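Long-range contact in uncharacterized protein (Parabacteroides merdae ATCC 43184, PDB 5BMT), which is of unknown function but has an N-terminal domain assigned to an OB-type lipoprotein family, joined to a larger, strand-rich part: residues A[45-59]-A[73-85]. Sequence-based numbering, arbitrary orientation. Where two conformers were deposited one is given.
Sequences YRAGDCVLANFTVDF and YVATGAASSPLAK. With EDO (1,2-ethanediol), chain F.
Ser80 puts its side chain where a strand would offer a carbonyl: OG accepts the backbone N-H of Leu52 at 2.9 Å, almost straight (171°), while Ser80 N returns a bond to Leu52 O. With OG wedged between its own N and carbonyl carbon (chi1 69°), the hydroxyl reaches Leu52 and also donates to Ser81 O. Three residues after Ser80, Leu83 N bonds to Cys50 O. Tyr45 closes the same end: its OH donates to Ser80 O at 2.8 Å from above the carbonyl plane, with that oxygen at the ring edge, and a water links the hydroxyl to Ala79 N. From Asn54 to Thr56 the pairing is regular and antiparallel with Ala78 and Thr76, joining neighbouring strands of the five-stranded sheet in the OB-type domain, with strand 10-18 on the far side of 50-57. Gly77 pairs with Phe55, its CA 3.1 Å from Asn54 O, and a CB there would run into that oxygen and Phe55 CA. Beyond the ladder, Phe59 directs its edge at the face of Tyr73, ring centres 5.0 Å apart and planes at 76°, and Val57 CG1 sits over the centre of the Phe59 ring. Back at the Tyr45 end, Asp49 lies alongside Pro82, OD2 accepting Arg46 N across a type II turn and OD1 taking a salt bridge from Lys85 NZ at 2.7 Å; an alanine here would probably leave the lysine ammonium without its carboxylate and the Arg46 N-H without its acceptor. Lys85 bends at its last torsion to bring NZ over the carboxylate plane.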
# COMPACT_ATOMS: atom_id res chain seq x y z
N TYR A 45 -6.77 11.08 12.70
CA TYR A 45 -6.51 9.66 12.48
C TYR A 45 -7.44 8.71 13.20
O TYR A 45 -8.01 9.02 14.26
CB TYR A 45 -5.08 9.34 12.96
CG TYR A 45 -4.03 10.20 12.31
CD1 TYR A 45 -3.82 10.15 10.93
CD2 TYR A 45 -3.32 11.14 13.04
CE1 TYR A 45 -2.92 11.01 10.31
CE2 TYR A 45 -2.39 11.99 12.44
CZ TYR A 45 -2.20 11.92 11.06
OH TYR A 45 -1.32 12.77 10.45
N ARG A 46 -7.59 7.52 12.61
CA ARG A 46 -8.29 6.46 13.29
C ARG A 46 -7.61 5.14 12.95
O ARG A 46 -6.90 5.00 11.95
CB ARG A 46 -9.81 6.45 13.07
CG ARG A 46 -10.30 6.05 11.70
CD ARG A 46 -11.83 6.12 11.64
NE ARG A 46 -12.47 4.98 12.30
CZ ARG A 46 -13.78 4.84 12.46
NH1 ARG A 46 -14.62 5.77 12.03
NH2 ARG A 46 -14.27 3.77 13.08
N ALA A 47 -7.79 4.17 13.85
CA ALA A 47 -7.17 2.86 13.68
C ALA A 47 -7.56 2.29 12.31
O ALA A 47 -8.72 2.39 11.89
CB ALA A 47 -7.65 1.93 14.79
N GLY A 48 -6.56 1.77 11.62
CA GLY A 48 -6.71 1.23 10.28
C GLY A 48 -6.23 2.17 9.19
O GLY A 48 -6.07 1.74 8.05
N ASP A 49 -6.03 3.45 9.52
CA ASP A 49 -5.53 4.40 8.54
C ASP A 49 -4.10 4.11 8.18
O ASP A 49 -3.31 3.67 9.02
CB ASP A 49 -5.57 5.84 9.10
CG ASP A 49 -6.94 6.48 9.18
OD1 ASP A 49 -7.90 5.92 8.62
OD2 ASP A 49 -7.05 7.58 9.78
N CYS A 50 -3.74 4.44 6.95
CA CYS A 50 -2.35 4.40 6.49
C CYS A 50 -1.87 5.81 6.32
O CYS A 50 -2.63 6.68 5.87
CB CYS A 50 -2.24 3.66 5.17
SG CYS A 50 -2.52 1.89 5.32
N VAL A 51 -0.61 6.06 6.68
CA VAL A 51 -0.03 7.39 6.56
C VAL A 51 1.41 7.26 6.10
O VAL A 51 1.99 6.17 6.20
CB VAL A 51 -0.07 8.15 7.94
CG1 VAL A 51 -1.51 8.36 8.43
CG2 VAL A 51 0.78 7.43 9.02
N LEU A 52 1.98 8.37 5.62
CA LEU A 52 3.42 8.47 5.45
C LEU A 52 3.93 9.17 6.70
O LEU A 52 3.56 10.32 6.96
CB LEU A 52 3.80 9.25 4.17
CG LEU A 52 5.31 9.44 3.98
CD1 LEU A 52 6.04 8.11 3.89
CD2 LEU A 52 5.59 10.27 2.73
N ALA A 53 4.71 8.46 7.51
CA ALA A 53 5.18 9.06 8.76
C ALA A 53 6.64 9.39 8.70
O ALA A 53 7.40 8.64 8.11
CB ALA A 53 4.95 8.07 9.88
N ASN A 54 7.02 10.49 9.36
CA ASN A 54 8.43 10.83 9.51
C ASN A 54 8.70 10.80 11.01
O ASN A 54 7.91 11.32 11.79
CB ASN A 54 8.81 12.16 8.83
CG ASN A 54 8.22 13.38 9.48
OD1 ASN A 54 8.88 14.06 10.28
ND2 ASN A 54 6.98 13.67 9.17
N PHE A 55 9.74 10.04 11.41
CA PHE A 55 9.94 9.89 12.83
C PHE A 55 11.40 9.72 13.20
O PHE A 55 12.24 9.37 12.36
CB PHE A 55 9.17 8.63 13.31
CG PHE A 55 9.42 7.37 12.51
CD1 PHE A 55 10.49 6.52 12.82
CD2 PHE A 55 8.60 7.03 11.43
CE1 PHE A 55 10.69 5.34 12.09
CE2 PHE A 55 8.85 5.89 10.68
CZ PHE A 55 9.88 5.05 11.02
N THR A 56 11.67 9.92 14.49
CA THR A 56 12.99 9.73 15.08
C THR A 56 12.82 9.06 16.44
O THR A 56 11.91 9.42 17.20
CB THR A 56 13.74 11.06 15.19
OG1 THR A 56 13.65 11.76 13.96
CG2 THR A 56 15.19 10.88 15.59
N VAL A 57 13.70 8.10 16.73
CA VAL A 57 13.73 7.39 18.00
C VAL A 57 15.00 7.78 18.74
O VAL A 57 16.09 7.70 18.16
CB VAL A 57 13.67 5.85 17.81
CG1 VAL A 57 13.87 5.11 19.14
CG2 VAL A 57 12.36 5.44 17.13
N ASP A 58 14.88 8.17 20.02
CA ASP A 58 16.02 8.42 20.91
C ASP A 58 16.21 7.14 21.70
O ASP A 58 15.49 6.89 22.65
CB ASP A 58 15.74 9.64 21.81
CG ASP A 58 16.88 9.99 22.77
OD1 ASP A 58 17.92 9.28 22.76
OD2 ASP A 58 16.71 10.94 23.56
N PHE A 59 17.15 6.30 21.27
CA PHE A 59 17.40 5.00 21.90
C PHE A 59 17.92 5.12 23.33
O PHE A 59 17.79 4.16 24.10
CB PHE A 59 18.38 4.19 21.03
CG PHE A 59 17.74 3.74 19.74
CD1 PHE A 59 16.89 2.64 19.72
CD2 PHE A 59 17.96 4.43 18.55
CE1 PHE A 59 16.22 2.27 18.53
CE2 PHE A 59 17.32 4.05 17.37
CZ PHE A 59 16.44 2.99 17.37
N TYR A 73 8.84 1.52 20.56
CA TYR A 73 9.72 2.61 20.87
C TYR A 73 8.90 3.89 20.94
O TYR A 73 8.01 4.10 20.10
CB TYR A 73 10.82 2.78 19.81
CG TYR A 73 11.95 1.81 19.97
CD1 TYR A 73 12.86 1.93 21.02
CD2 TYR A 73 12.09 0.73 19.10
CE1 TYR A 73 13.90 1.02 21.18
CE2 TYR A 73 13.13 -0.19 19.26
CZ TYR A 73 14.02 -0.05 20.31
OH TYR A 73 15.04 -0.97 20.49
N VAL A 74 9.22 4.77 21.89
CA VAL A 74 8.61 6.10 21.92
C VAL A 74 9.37 6.91 20.87
O VAL A 74 10.61 6.90 20.85
CB VAL A 74 8.70 6.75 23.32
CG1 VAL A 74 8.20 8.20 23.27
CG2 VAL A 74 7.92 5.94 24.36
N ALA A 75 8.64 7.58 19.99
CA ALA A 75 9.26 8.35 18.92
C ALA A 75 8.63 9.71 18.82
O ALA A 75 7.54 9.94 19.35
CB ALA A 75 9.09 7.60 17.59
N THR A 76 9.31 10.62 18.15
CA THR A 76 8.71 11.91 17.85
C THR A 76 8.61 11.99 16.36
O THR A 76 9.39 11.36 15.61
CB THR A 76 9.47 13.08 18.45
OG1 THR A 76 10.81 13.02 17.99
CG2 THR A 76 9.41 13.10 19.98
N GLY A 77 7.64 12.73 15.90
CA GLY A 77 7.46 12.90 14.47
C GLY A 77 6.08 13.35 14.12
O GLY A 77 5.32 13.86 14.96
N ALA A 78 5.74 13.16 12.86
CA ALA A 78 4.47 13.60 12.34
C ALA A 78 4.10 12.72 11.18
O ALA A 78 4.88 11.88 10.75
CB ALA A 78 4.56 15.06 11.91
N ALA A 79 2.88 12.87 10.70
CA ALA A 79 2.46 12.03 9.61
C ALA A 79 1.62 12.83 8.63
O ALA A 79 1.04 13.86 8.97
CB ALA A 79 1.66 10.86 10.16
N SER A 80 1.51 12.30 7.42
CA SER A 80 0.63 12.88 6.41
C SER A 80 -0.83 12.70 6.79
O SER A 80 -1.14 11.99 7.75
CB SER A 80 0.85 12.12 5.10
OG SER A 80 0.34 10.78 5.17
N SER A 81 -1.73 13.25 5.97
CA SER A 81 -3.15 12.95 6.08
C SER A 81 -3.33 11.46 5.73
O SER A 81 -2.47 10.91 5.01
CB SER A 81 -3.95 13.81 5.11
OG SER A 81 -3.91 15.18 5.48
N PRO A 82 -4.36 10.77 6.22
CA PRO A 82 -4.53 9.36 5.85
C PRO A 82 -4.67 9.17 4.34
O PRO A 82 -5.30 9.99 3.64
CB PRO A 82 -5.87 8.97 6.51
CG PRO A 82 -6.07 9.96 7.59
CD PRO A 82 -5.47 11.23 7.10
N LEU A 83 -4.13 8.06 3.87
CA LEU A 83 -4.28 7.74 2.45
C LEU A 83 -5.72 7.39 2.14
O LEU A 83 -6.43 6.82 2.98
CB LEU A 83 -3.39 6.57 2.06
CG LEU A 83 -1.91 6.69 2.33
CD1 LEU A 83 -1.16 5.45 1.76
CD2 LEU A 83 -1.36 8.04 1.81
N ALA A 84 -6.14 7.66 0.90
CA ALA A 84 -7.45 7.24 0.45
C ALA A 84 -7.51 5.70 0.47
O ALA A 84 -6.51 5.05 0.11
CB ALA A 84 -7.69 7.76 -0.96
N LYS A 85 -8.64 5.15 0.91
CA LYS A 85 -8.85 3.71 1.12
C LYS A 85 -9.72 3.07 0.06
O LYS A 85 -10.79 3.60 -0.28
CB LYS A 85 -9.61 3.51 2.47
CG LYS A 85 -8.98 4.20 3.63
CD LYS A 85 -9.88 4.10 4.86
CE LYS A 85 -9.08 4.51 6.08
NZ LYS A 85 -8.93 5.98 6.13
C1 EDO F . -5.93 9.10 17.28
O1 EDO F . -6.53 9.32 18.56
C2 EDO F . -6.29 7.67 16.81
O2 EDO F . -7.68 7.61 16.66
O HOH W 1 0.69 14.32 11.97
O HOH W 2 -5.89 5.16 5.09
O HOH W 3 12.53 11.30 19.70
O HOH W 4 12.34 8.94 21.16